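Local coordinates for protein restriction endonuclease r.bpuji (Bacillus pumilus, PDB 2VLA) that recognises its cognate DNA through the N-terminal domain described here and, as the full-length enzyme, probably cleaves DNA as a restriction endonuclease, at residues E7-T12 against V129-Q134; D23-A28 against N50-I55; D35-P38 against S43-K46. All coordinates share one frame; numbering follows the deposited sequence.

Interaction 1: residues E7-T12 against V129-Q134; sequences EQFRCT and VGAKIQ. With nucleotides of chain B.
The methyl of A131 meets the phenyl ring of F9 obliquely: CB of A131 lies 3.7 Å from CE2 of F9 and 4.1 Å from CZ of F9. I133 approaches the same ring from the direction opposite to that in which F9 extends, with its CD1 turned to the CD1–CE1 side. CD1 of I133 is modelled too close to CE1 of F9 for two carbons, and two conformers were deposited, so the exact fit is doubtful. Next to it, SG of C11 is 4.2 Å from CD1 of I133. The phenyl ring is directed across the gap because CG of F9 stands opposite its own backbone N (chi1 -178°).

R10 lies between F9 and C11 in this extended segment and points the other way. Its chain is stretched from CG to NE, and NH1 of R10 gives a nearly straight hydrogen bond (171°) of 2.9 Å to OP2 of DC7 of chain B. The phosphate oxygen lies at the guanidinium edge, near its plane, and CG2 of T12 lies on one face, 3.2 Å above the guanidinium plane and offset toward its rim. NE of R10 bonds to the carbonyl of Y205, which should limit rotation of the group.

On the facing side, helix 122-130 ends in a Schellman motif, with K132 at positive phi and its N bonded to O of V129. The extended 7-12 segment thus alternates protein-facing apolar residues with an arginine hydrogen-bonded to a DNA phosphate, a phosphate-contact site of the recognition domain.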
ATOM      1  N   GLU A   7     -15.023 -16.224  -2.839  1.00 17.48           N
ATOM      2  CA  GLU A   7     -14.632 -15.841  -1.472  1.00 15.50           C
ATOM      3  C   GLU A   7     -13.964 -14.460  -1.490  1.00 13.55           C
ATOM      4  O   GLU A   7     -12.864 -14.296  -1.977  1.00 14.61           O
ATOM      5  CB  GLU A   7     -13.689 -16.877  -0.868  1.00 16.56           C
ATOM      6  CG  GLU A   7     -14.313 -18.240  -0.675  1.00 23.47           C
ATOM      7  CD  GLU A   7     -13.322 -19.287  -0.137  1.00 23.88           C
ATOM      8  OE1 GLU A   7     -12.158 -18.938   0.161  1.00 30.56           O
ATOM      9  OE2 GLU A   7     -13.723 -20.468  -0.001  1.00 40.94           O
ATOM     10  N   GLN A   8     -14.673 -13.475  -0.995  1.00 12.95           N
ATOM     11  CA  GLN A   8     -14.222 -12.103  -1.088  1.00 12.87           C
ATOM     12  C   GLN A   8     -13.877 -11.566   0.288  1.00 13.97           C
ATOM     13  O   GLN A   8     -14.446 -11.988   1.285  1.00 14.63           O
ATOM     14  CB  GLN A   8     -15.329 -11.232  -1.730  1.00 14.30           C
ATOM     15  CG  GLN A   8     -15.570 -11.507  -3.210  1.00 13.61           C
ATOM     16  CD  GLN A   8     -14.542 -10.812  -4.110  1.00 12.97           C
ATOM     17  OE1 GLN A   8     -14.492  -9.593  -4.174  1.00 13.65           O
ATOM     18  NE2 GLN A   8     -13.715 -11.607  -4.806  1.00 13.50           N
ATOM     19  N   PHE A   9     -12.945 -10.612   0.337  1.00 11.44           N
ATOM     20  CA  PHE A   9     -12.468 -10.088   1.610  1.00 11.90           C
ATOM     21  C   PHE A   9     -11.942  -8.686   1.436  1.00 11.13           C
ATOM     22  O   PHE A   9     -10.985  -8.471   0.709  1.00 12.48           O
ATOM     23  CB  PHE A   9     -11.364 -11.013   2.180  1.00 12.84           C
ATOM     24  CG  PHE A   9     -10.835 -10.581   3.542  1.00 15.88           C
ATOM     25  CD1 PHE A   9      -9.822  -9.651   3.639  1.00 18.12           C
ATOM     26  CD2 PHE A   9     -11.359 -11.111   4.703  1.00 17.59           C
ATOM     27  CE1 PHE A   9      -9.344  -9.248   4.873  1.00 19.85           C
ATOM     28  CE2 PHE A   9     -10.883 -10.722   5.936  1.00 18.21           C
ATOM     29  CZ  PHE A   9      -9.878  -9.781   6.019  1.00 18.32           C
ATOM     30  N   ARG A  10     -12.607  -7.723   2.075  1.00 12.05           N
ATOM     31  CA  ARG A  10     -12.187  -6.332   2.007  1.00 10.56           C
ATOM     32  C   ARG A  10     -10.932  -6.133   2.833  1.00 11.03           C
ATOM     33  O   ARG A  10     -10.919  -6.400   4.043  1.00 12.60           O
ATOM     34  CB  ARG A  10     -13.318  -5.420   2.493  1.00 12.01           C
ATOM     35  CG  ARG A  10     -12.988  -3.933   2.414  1.00 11.59           C
ATOM     36  CD  ARG A  10     -14.172  -3.068   2.727  1.00 11.97           C
ATOM     37  NE  ARG A  10     -13.878  -1.662   2.506  1.00 11.05           N
ATOM     38  CZ  ARG A  10     -13.486  -0.795   3.438  1.00 11.93           C
ATOM     39  NH1 ARG A  10     -13.316  -1.165   4.683  1.00 11.16           N
ATOM     40  NH2 ARG A  10     -13.288   0.484   3.116  1.00 11.53           N
ATOM     41  N   CYS A  11      -9.878  -5.674   2.175  1.00 11.04           N
ATOM     42  CA  CYS A  11      -8.572  -5.577   2.774  1.00 10.70           C
ATOM     43  C   CYS A  11      -7.970  -4.207   2.435  1.00 11.15           C
ATOM     44  O   CYS A  11      -7.420  -4.008   1.366  1.00 10.98           O
ATOM     45  CB  CYS A  11      -7.657  -6.746   2.278  1.00 11.09           C
ATOM     46  SG  CYS A  11      -6.100  -6.890   3.081  1.00 16.03           S
ATOM     47  N   THR A  12      -8.145  -3.264   3.342  1.00 10.64           N
ATOM     48  CA  THR A  12      -7.883  -1.879   3.000  1.00 10.54           C
ATOM     49  C   THR A  12      -6.430  -1.493   3.156  1.00 10.35           C
ATOM     50  O   THR A  12      -5.611  -2.231   3.820  1.00 10.73           O
ATOM     51  CB  THR A  12      -8.718  -0.891   3.849  1.00 14.46           C
ATOM     52  OG1 THR A  12      -8.397  -1.046   5.220  1.00 15.50           O
ATOM     53  CG2 THR A  12     -10.192  -1.113   3.651  1.00 15.24           C
ATOM     54  N   VAL A 129      -5.033 -11.205  10.267  1.00 15.64           N
ATOM     55  CA  VAL A 129      -4.323 -12.356  10.793  1.00 16.87           C
ATOM     56  C   VAL A 129      -5.294 -13.543  10.991  1.00 18.30           C
ATOM     57  O   VAL A 129      -4.966 -14.710  10.656  1.00 17.49           O
ATOM     58  CB  VAL A 129      -3.615 -12.007  12.109  1.00 18.01           C
ATOM     59  CG1 VAL A 129      -3.220 -13.262  12.866  1.00 20.72           C
ATOM     60  CG2 VAL A 129      -2.389 -11.116  11.833  1.00 19.17           C
ATOM     61  N   GLY A 130      -6.494 -13.258  11.483  1.00 17.23           N
ATOM     62  CA  GLY A 130      -7.501 -14.323  11.697  1.00 17.95           C
ATOM     63  C   GLY A 130      -7.904 -14.988  10.387  1.00 18.94           C
ATOM     64  O   GLY A 130      -8.242 -16.170  10.356  1.00 20.54           O
ATOM     65  N   ALA A 131      -7.841 -14.224   9.299  1.00 17.61           N
ATOM     66  CA  ALA A 131      -8.197 -14.716   7.973  1.00 16.55           C
ATOM     67  C   ALA A 131      -6.997 -15.383   7.248  1.00 16.29           C
ATOM     68  O   ALA A 131      -7.126 -15.833   6.113  1.00 17.20           O
ATOM     69  CB  ALA A 131      -8.767 -13.558   7.120  1.00 18.05           C
ATOM     70  N   LYS A 132      -5.838 -15.407   7.909  1.00 14.26           N
ATOM     71  CA  LYS A 132      -4.642 -16.022   7.361  1.00 16.72           C
ATOM     72  C   LYS A 132      -4.168 -15.317   6.099  1.00 14.64           C
ATOM     73  O   LYS A 132      -3.643 -15.920   5.201  1.00 14.01           O
ATOM     74  CB  LYS A 132      -4.897 -17.489   7.077  1.00 19.35           C
ATOM     75  CG  LYS A 132      -5.279 -18.300   8.342  1.00 23.66           C
ATOM     76  N   ILE A 133      -4.343 -14.015   6.049  0.50 13.99           N
ATOM     77  CA  ILE A 133      -3.863 -13.267   4.914  0.50 13.14           C
ATOM     78  C   ILE A 133      -2.331 -13.145   4.989  0.50 15.08           C
ATOM     79  O   ILE A 133      -1.763 -12.943   6.067  0.50 14.67           O
ATOM     80  CB  ILE A 133      -4.550 -11.894   4.832  0.50 11.52           C
ATOM     81  CG1 ILE A 133      -6.035 -12.071   4.448  0.50 13.82           C
ATOM     82  CG2 ILE A 133      -3.844 -11.000   3.815  0.50 13.50           C
ATOM     83  CD1 ILE A 133      -6.874 -10.764   4.476  0.50 17.48           C
ATOM     84  N   GLN A 134      -1.672 -13.348   3.849  1.00 11.82           N
ATOM     85  CA  GLN A 134      -0.200 -13.214   3.745  1.00 12.02           C
ATOM     86  C   GLN A 134       0.197 -13.074   2.299  1.00 13.21           C
ATOM     87  O   GLN A 134       0.159 -14.022   1.537  1.00 14.06           O
ATOM     88  CB  GLN A 134       0.575 -14.382   4.402  1.00 15.62           C
ATOM     89  CG  GLN A 134      -0.100 -15.650   4.451  1.00 21.10           C
ATOM     90  CD  GLN A 134       0.753 -16.721   5.161  1.00 22.03           C
ATOM     91  OE1 GLN A 134       1.902 -16.461   5.586  1.00 24.32           O
ATOM     92  NE2 GLN A 134       0.209 -17.929   5.270  1.00 20.46           N
TER
ATOM     93  P    DC B   7     -13.473   1.034   7.937  1.00 13.70           P
ATOM     94  OP1  DC B   7     -14.432   0.060   8.485  1.00 16.27           O
ATOM     95  OP2  DC B   7     -12.538   0.587   6.888  1.00 13.71           O
ATOM     96  O5'  DC B   7     -14.220   2.331   7.364  1.00 12.80           O
ATOM     97  C5'  DC B   7     -15.238   2.962   8.132  1.00 13.22           C
ATOM     98  C4'  DC B   7     -15.708   4.240   7.452  1.00 13.08           C
ATOM     99  O4'  DC B   7     -14.648   5.243   7.497  1.00 12.60           O
ATOM    100  C3'  DC B   7     -16.046   4.106   5.962  1.00 12.36           C
ATOM    101  O3'  DC B   7     -17.214   4.854   5.693  1.00 13.29           O
ATOM    102  C2'  DC B   7     -14.879   4.779   5.261  1.00 12.53           C
ATOM    103  C1'  DC B   7     -14.592   5.884   6.231  1.00 13.21           C
ATOM    104  N1   DC B   7     -13.289   6.568   6.150  1.00 12.37           N
ATOM    105  C2   DC B   7     -13.235   7.923   6.453  1.00 11.75           C
ATOM    106  O2   DC B   7     -14.294   8.517   6.697  1.00 12.83           O
ATOM    107  N3   DC B   7     -12.048   8.562   6.428  1.00 11.34           N
ATOM    108  C4   DC B   7     -10.933   7.858   6.198  1.00  9.43           C
ATOM    109  N4   DC B   7      -9.770   8.492   6.193  1.00 10.34           N
ATOM    110  C5   DC B   7     -10.973   6.472   5.898  1.00 10.26           C
ATOM    111  C6   DC B   7     -12.154   5.873   5.879  1.00 10.73           C
TER

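Interaction 2: residues D23-A28 against N50-I55; sequences DNLLPA and NRLIEI
L25, A28, L52 and I55 meet across this interface through methyl and methylene groups, and none of these four touching residues carries a flat group. Of the flat groups in the two segments, none comes within contact distance of the other segment; the R51 guanidinium pairs with D35. The motif is an antiparallel helical hairpin: the short axes of 23-28 and 50-55 run at 166° and approach to 10.6 Å. The CA atoms of A28 and L52 are 7.2 Å apart, and those of L25 and I55 7.4 Å.

CD2 of L25 is the shared point of contact. It touches CD1 of L52 at 3.8 Å and CG2 of I55 at the same 3.8 Å. The two leucines run roughly perpendicular, whereas L25 and I55 lie alongside one another, pointing opposite ways. L52 reaches this point because its CG lies opposite the backbone N (chi1 -178°), which carries CD1 over to the neighbouring helix.

Both helices depart from regular bonding here. P27 has no N-H to give, which breaks the pattern of the first, although N of A28 still bonds to O of N24. In the second, N of I55 bonds three residues back to O of L52, at 2.8 Å. Beyond the two segments, L52 also packs on L65 and H68 of helix 62-76, and L26 turns to F105 and F106 of helix 102-112. Where the small A28 side chain faces the other helix, its CB lies 3.9 Å from CG1 of I55.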
ATOM      1  N   ASP A  23       3.113  16.728  -5.698  1.00 13.69           N
ATOM      2  CA  ASP A  23       4.370  17.299  -6.064  1.00 15.89           C
ATOM      3  C   ASP A  23       4.751  18.477  -5.152  1.00 15.03           C
ATOM      4  O   ASP A  23       5.921  18.835  -5.064  1.00 17.28           O
ATOM      5  CB  ASP A  23       4.362  17.698  -7.560  1.00 17.57           C
ATOM      6  CG  ASP A  23       4.405  16.453  -8.491  1.00 24.65           C
ATOM      7  OD1 ASP A  23       5.511  15.946  -8.761  1.00 35.06           O
ATOM      8  OD2 ASP A  23       3.323  15.913  -8.834  1.00 30.04           O
ATOM      9  N   ASN A  24       3.765  19.039  -4.441  1.00 13.55           N
ATOM     10  CA  ASN A  24       4.038  19.971  -3.342  1.00 15.01           C
ATOM     11  C   ASN A  24       4.120  19.306  -1.960  1.00 14.86           C
ATOM     12  O   ASN A  24       4.960  19.666  -1.134  1.00 15.89           O
ATOM     13  CB  ASN A  24       2.964  21.069  -3.303  1.00 19.57           C
ATOM     14  CG  ASN A  24       3.200  22.120  -4.292  1.00 28.50           C
ATOM     15  OD1 ASN A  24       4.336  22.483  -4.559  1.00 35.07           O
ATOM     16  ND2 ASN A  24       2.126  22.654  -4.849  1.00 31.34           N
ATOM     17  N   LEU A  25       3.225  18.373  -1.693  1.00 13.75           N
ATOM     18  CA  LEU A  25       3.156  17.776  -0.369  1.00 12.98           C
ATOM     19  C   LEU A  25       4.327  16.833  -0.047  1.00 12.49           C
ATOM     20  O   LEU A  25       4.783  16.806   1.074  1.00 13.45           O
ATOM     21  CB  LEU A  25       1.824  17.046  -0.190  1.00 12.51           C
ATOM     22  CG  LEU A  25       0.633  17.894   0.167  1.00 15.06           C
ATOM     23  CD1 LEU A  25      -0.619  17.076   0.061  1.00 13.59           C
ATOM     24  CD2 LEU A  25       0.805  18.487   1.579  1.00 18.46           C
ATOM     25  N   LEU A  26       4.793  16.073  -1.018  1.00 11.66           N
ATOM     26  CA  LEU A  26       5.865  15.122  -0.715  1.00 11.66           C
ATOM     27  C   LEU A  26       7.165  15.847  -0.321  1.00 13.01           C
ATOM     28  O   LEU A  26       7.755  15.548   0.704  1.00 12.97           O
ATOM     29  CB  LEU A  26       6.105  14.109  -1.858  1.00 11.80           C
ATOM     30  CG  LEU A  26       7.050  12.949  -1.519  1.00 12.57           C
ATOM     31  CD1 LEU A  26       6.485  12.155  -0.352  1.00 20.10           C
ATOM     32  CD2 LEU A  26       7.274  12.070  -2.742  1.00 16.19           C
ATOM     33  N   PRO A  27       7.562  16.874  -1.089  1.00 12.13           N
ATOM     34  CA  PRO A  27       8.691  17.660  -0.606  1.00 13.87           C
ATOM     35  C   PRO A  27       8.436  18.328   0.739  1.00 12.76           C
ATOM     36  O   PRO A  27       9.352  18.450   1.541  1.00 15.27           O
ATOM     37  CB  PRO A  27       8.866  18.710  -1.700  1.00 14.74           C
ATOM     38  CG  PRO A  27       8.324  18.094  -2.900  1.00 15.13           C
ATOM     39  CD  PRO A  27       7.172  17.266  -2.448  1.00 13.32           C
ATOM     40  N   ALA A  28       7.216  18.814   0.973  1.00 14.61           N
ATOM     41  CA  ALA A  28       6.913  19.427   2.245  1.00 14.10           C
ATOM     42  C   ALA A  28       7.052  18.443   3.405  1.00 13.78           C
ATOM     43  O   ALA A  28       7.737  18.736   4.393  1.00 15.14           O
ATOM     44  CB  ALA A  28       5.514  20.061   2.225  1.00 16.77           C
ATOM     45  N   ASN A  50       2.559  23.148  12.393  1.00 18.84           N
ATOM     46  CA  ASN A  50       2.785  24.558  12.099  1.00 20.63           C
ATOM     47  C   ASN A  50       3.388  24.789  10.716  1.00 20.33           C
ATOM     48  O   ASN A  50       3.094  25.795  10.070  1.00 23.04           O
ATOM     49  CB  ASN A  50       3.665  25.206  13.177  1.00 21.90           C
ATOM     50  CG  ASN A  50       2.893  25.515  14.456  1.00 31.49           C
ATOM     51  OD1 ASN A  50       1.666  25.574  14.454  1.00 37.01           O
ATOM     52  ND2 ASN A  50       3.616  25.707  15.551  1.00 30.31           N
ATOM     53  N   ARG A  51       4.229  23.861  10.260  1.00 18.15           N
ATOM     54  CA  ARG A  51       4.778  23.939   8.912  1.00 18.77           C
ATOM     55  C   ARG A  51       3.760  23.478   7.852  1.00 18.12           C
ATOM     56  O   ARG A  51       3.602  24.123   6.812  1.00 18.89           O
ATOM     57  CB  ARG A  51       6.069  23.110   8.798  1.00 20.05           C
ATOM     58  CG  ARG A  51       7.280  23.688   9.549  1.00 27.14           C
ATOM     59  CD  ARG A  51       8.157  24.598   8.664  1.00 32.23           C
ATOM     60  NE  ARG A  51       8.684  23.937   7.450  1.00 29.13           N
ATOM     61  CZ  ARG A  51       9.875  23.323   7.363  1.00 32.55           C
ATOM     62  NH1 ARG A  51      10.680  23.242   8.418  1.00 28.89           N
ATOM     63  NH2 ARG A  51      10.253  22.783   6.214  1.00 32.77           N
ATOM     64  N   LEU A  52       3.066  22.369   8.112  1.00 18.72           N
ATOM     65  CA  LEU A  52       2.181  21.778   7.090  1.00 17.35           C
ATOM     66  C   LEU A  52       1.006  22.704   6.777  1.00 15.22           C
ATOM     67  O   LEU A  52       0.546  22.782   5.629  1.00 18.00           O
ATOM     68  CB  LEU A  52       1.673  20.383   7.526  1.00 16.76           C
ATOM     69  CG  LEU A  52       0.776  19.682   6.492  1.00 16.57           C
ATOM     70  CD1 LEU A  52       1.508  19.493   5.156  1.00 19.36           C
ATOM     71  CD2 LEU A  52       0.283  18.340   7.023  1.00 17.45           C
ATOM     72  N   ILE A  53       0.544  23.433   7.774  1.00 19.43           N
ATOM     73  CA  ILE A  53      -0.630  24.277   7.569  1.00 19.26           C
ATOM     74  C   ILE A  53      -0.365  25.410   6.525  1.00 19.79           C
ATOM     75  O   ILE A  53      -1.292  25.933   5.895  1.00 23.35           O
ATOM     76  CB  ILE A  53      -1.146  24.884   8.882  1.00 21.15           C
ATOM     77  CG1 ILE A  53      -2.583  25.395   8.684  1.00 20.21           C
ATOM     78  CG2 ILE A  53      -0.227  26.036   9.349  1.00 23.87           C
ATOM     79  CD1 ILE A  53      -3.286  25.789   9.974  1.00 23.53           C
ATOM     80  N   GLU A  54       0.901  25.752   6.339  1.00 21.69           N
ATOM     81  CA  GLU A  54       1.292  26.714   5.309  1.00 23.03           C
ATOM     82  C   GLU A  54       1.091  26.163   3.899  1.00 23.15           C
ATOM     83  O   GLU A  54       0.893  26.928   2.952  1.00 29.82           O
ATOM     84  CB  GLU A  54       2.741  27.147   5.510  1.00 26.16           C
ATOM     85  CG  GLU A  54       2.963  27.926   6.791  1.00 28.83           C
ATOM     86  CD  GLU A  54       2.112  29.207   6.853  1.00 39.08           C
ATOM     87  OE1 GLU A  54       2.023  29.920   5.822  1.00 47.53           O
ATOM     88  OE2 GLU A  54       1.535  29.492   7.928  1.00 41.15           O
ATOM     89  N   ILE A  55       1.102  24.840   3.765  1.00 20.97           N
ATOM     90  CA  ILE A  55       0.887  24.199   2.482  1.00 21.24           C
ATOM     91  C   ILE A  55      -0.604  23.940   2.234  1.00 19.96           C
ATOM     92  O   ILE A  55      -1.103  24.119   1.121  1.00 25.00           O
ATOM     93  CB  ILE A  55       1.645  22.850   2.400  1.00 21.52           C
ATOM     94  CG1 ILE A  55       3.136  23.070   2.662  1.00 26.00           C
ATOM     95  CG2 ILE A  55       1.422  22.200   1.044  1.00 25.47           C
ATOM     96  CD1 ILE A  55       3.802  23.992   1.667  1.00 31.85           C
TER

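Interaction 3: residues D35-P38 against S43-K46; sequences DICP and SFVK
I36 and C37 straddle the CD1–CE1 bond of the F44 ring, one on either side of the ring plane and both oblique to it, and this is the tight part of the contact. CD1 of I36 comes to 3.5 Å from CD1 of F44, the isoleucine side chain lying nearly perpendicular to that of F44. SG of C37 stands 3.6 Å from CE1 of F44 and 3.7 Å from CD1 of F44. Measured to the ring centroid of F44, this SG is at 4.6 Å and 60° off the normal, an oblique sulfur-aromatic contact. I36 adopts a usually less favoured first torsion (chi1 71°), with CG1 between backbone N and carbonyl carbon; its onward extended chain then delivers CD1 to the ring.

These residues close the turn end of the helical hairpin made by helices 22-36 and 41-56: C37 is the first residue past helix 22-36 to leave helical angles, and a cis peptide joins it to P38. F80 adds an edge-to-face stack with F44, and C37 also packs on I87 and P89, tying the turn to the small antiparallel sheet.

The looser side begins around S43, whose CB points to the other segment yet makes no contact with it; its OG bonds instead to OD1 of D40. P38 is exposed and, with its CB directed away from 43-46, leans on V86 and F88.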
ATOM      1  N   ASP A  35      14.060  18.762   8.695  1.00 19.32           N
ATOM      2  CA  ASP A  35      14.416  19.974   9.427  1.00 22.55           C
ATOM      3  C   ASP A  35      14.237  19.814  10.935  1.00 21.49           C
ATOM      4  O   ASP A  35      15.112  20.216  11.720  1.00 24.40           O
ATOM      5  CB  ASP A  35      13.568  21.140   8.960  1.00 21.16           C
ATOM      6  CG  ASP A  35      14.006  21.686   7.615  1.00 27.91           C
ATOM      7  OD1 ASP A  35      15.086  21.277   7.115  1.00 30.37           O
ATOM      8  OD2 ASP A  35      13.271  22.544   7.063  1.00 27.23           O
ATOM      9  N   ILE A  36      13.083  19.285  11.355  1.00 21.01           N
ATOM     10  CA  ILE A  36      12.717  19.327  12.764  1.00 20.86           C
ATOM     11  C   ILE A  36      13.177  18.092  13.541  1.00 23.40           C
ATOM     12  O   ILE A  36      13.277  18.133  14.762  1.00 27.09           O
ATOM     13  CB  ILE A  36      11.178  19.576  12.976  1.00 22.93           C
ATOM     14  CG1 ILE A  36      10.348  18.352  12.577  1.00 20.75           C
ATOM     15  CG2 ILE A  36      10.726  20.808  12.190  1.00 24.38           C
ATOM     16  CD1 ILE A  36       8.824  18.517  12.838  1.00 20.00           C
ATOM     17  N   CYS A  37      13.504  17.019  12.833  1.00 21.96           N
ATOM     18  CA  CYS A  37      13.993  15.788  13.490  1.00 24.17           C
ATOM     19  C   CYS A  37      15.520  15.696  13.428  1.00 27.85           C
ATOM     20  O   CYS A  37      16.137  16.305  12.560  1.00 31.68           O
ATOM     21  CB  CYS A  37      13.375  14.554  12.835  1.00 22.52           C
ATOM     22  SG  CYS A  37      11.593  14.526  12.885  1.00 22.34           S
ATOM     23  N   PRO A  38      16.135  14.933  14.371  1.00 29.41           N
ATOM     24  CA  PRO A  38      15.452  14.291  15.494  1.00 27.55           C
ATOM     25  C   PRO A  38      14.936  15.291  16.521  1.00 29.14           C
ATOM     26  O   PRO A  38      15.560  16.329  16.750  1.00 29.71           O
ATOM     27  CB  PRO A  38      16.551  13.402  16.117  1.00 27.19           C
ATOM     28  CG  PRO A  38      17.812  14.021  15.708  1.00 33.59           C
ATOM     29  CD  PRO A  38      17.578  14.635  14.364  1.00 31.24           C
ATOM     30  N   SER A  43       7.303  18.164  20.674  1.00 31.16           N
ATOM     31  CA  SER A  43       7.791  19.189  19.778  1.00 29.71           C
ATOM     32  C   SER A  43       7.465  18.836  18.331  1.00 28.05           C
ATOM     33  O   SER A  43       7.158  19.712  17.519  1.00 27.67           O
ATOM     34  CB  SER A  43       9.302  19.354  19.946  1.00 31.67           C
ATOM     35  OG  SER A  43       9.623  19.826  21.248  1.00 35.69           O
ATOM     36  N   PHE A  44       7.528  17.546  18.015  1.00 25.51           N
ATOM     37  CA  PHE A  44       7.286  17.076  16.647  1.00 23.28           C
ATOM     38  C   PHE A  44       5.877  17.413  16.180  1.00 20.96           C
ATOM     39  O   PHE A  44       5.686  17.922  15.083  1.00 20.82           O
ATOM     40  CB  PHE A  44       7.506  15.573  16.558  1.00 21.33           C
ATOM     41  CG  PHE A  44       7.309  15.012  15.174  1.00 21.12           C
ATOM     42  CD1 PHE A  44       8.178  15.336  14.149  1.00 23.59           C
ATOM     43  CD2 PHE A  44       6.250  14.174  14.902  1.00 20.39           C
ATOM     44  CE1 PHE A  44       7.991  14.824  12.879  1.00 24.55           C
ATOM     45  CE2 PHE A  44       6.066  13.650  13.634  1.00 18.55           C
ATOM     46  CZ  PHE A  44       6.920  13.984  12.627  1.00 20.07           C
ATOM     47  N   VAL A  45       4.896  17.140  17.026  1.00 22.01           N
ATOM     48  CA  VAL A  45       3.503  17.398  16.685  1.00 22.73           C
ATOM     49  C   VAL A  45       3.288  18.860  16.364  1.00 22.31           C
ATOM     50  O   VAL A  45       2.698  19.196  15.343  1.00 21.44           O
ATOM     51  CB  VAL A  45       2.556  16.973  17.838  1.00 25.67           C
ATOM     52  CG1 VAL A  45       1.125  17.430  17.561  1.00 25.18           C
ATOM     53  CG2 VAL A  45       2.620  15.457  18.034  1.00 26.47           C
ATOM     54  N   LYS A  46       3.771  19.734  17.235  1.00 23.70           N
ATOM     55  CA  LYS A  46       3.523  21.159  17.093  1.00 25.07           C
ATOM     56  C   LYS A  46       4.233  21.702  15.872  1.00 23.19           C
ATOM     57  O   LYS A  46       3.633  22.410  15.051  1.00 25.01           O
ATOM     58  CB  LYS A  46       3.988  21.909  18.350  1.00 27.13           C
ATOM     59  CG  LYS A  46       3.979  23.432  18.212  1.00 32.65           C
TER

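In the fold
Interactions 2 and 3 are two levels of one helical hairpin, with centres 14 Å apart. The salt bridge from NH1 of R51 to OD2 of D35, at 3.0 Å, ties them directly. Each has its nearest atom about 6 Å from the bound DNA. Interaction 1 lies on the opposite side of the chain's centre: its centre is 35 Å from that of interaction 2 and 36 Å from that of interaction 3, and it brackets both in sequence. Its R10 holds a DNA phosphate directly, while Q134 belongs to the pocket of the bound polyether, and the side chain of I133 is about 11 Å from a sodium ion.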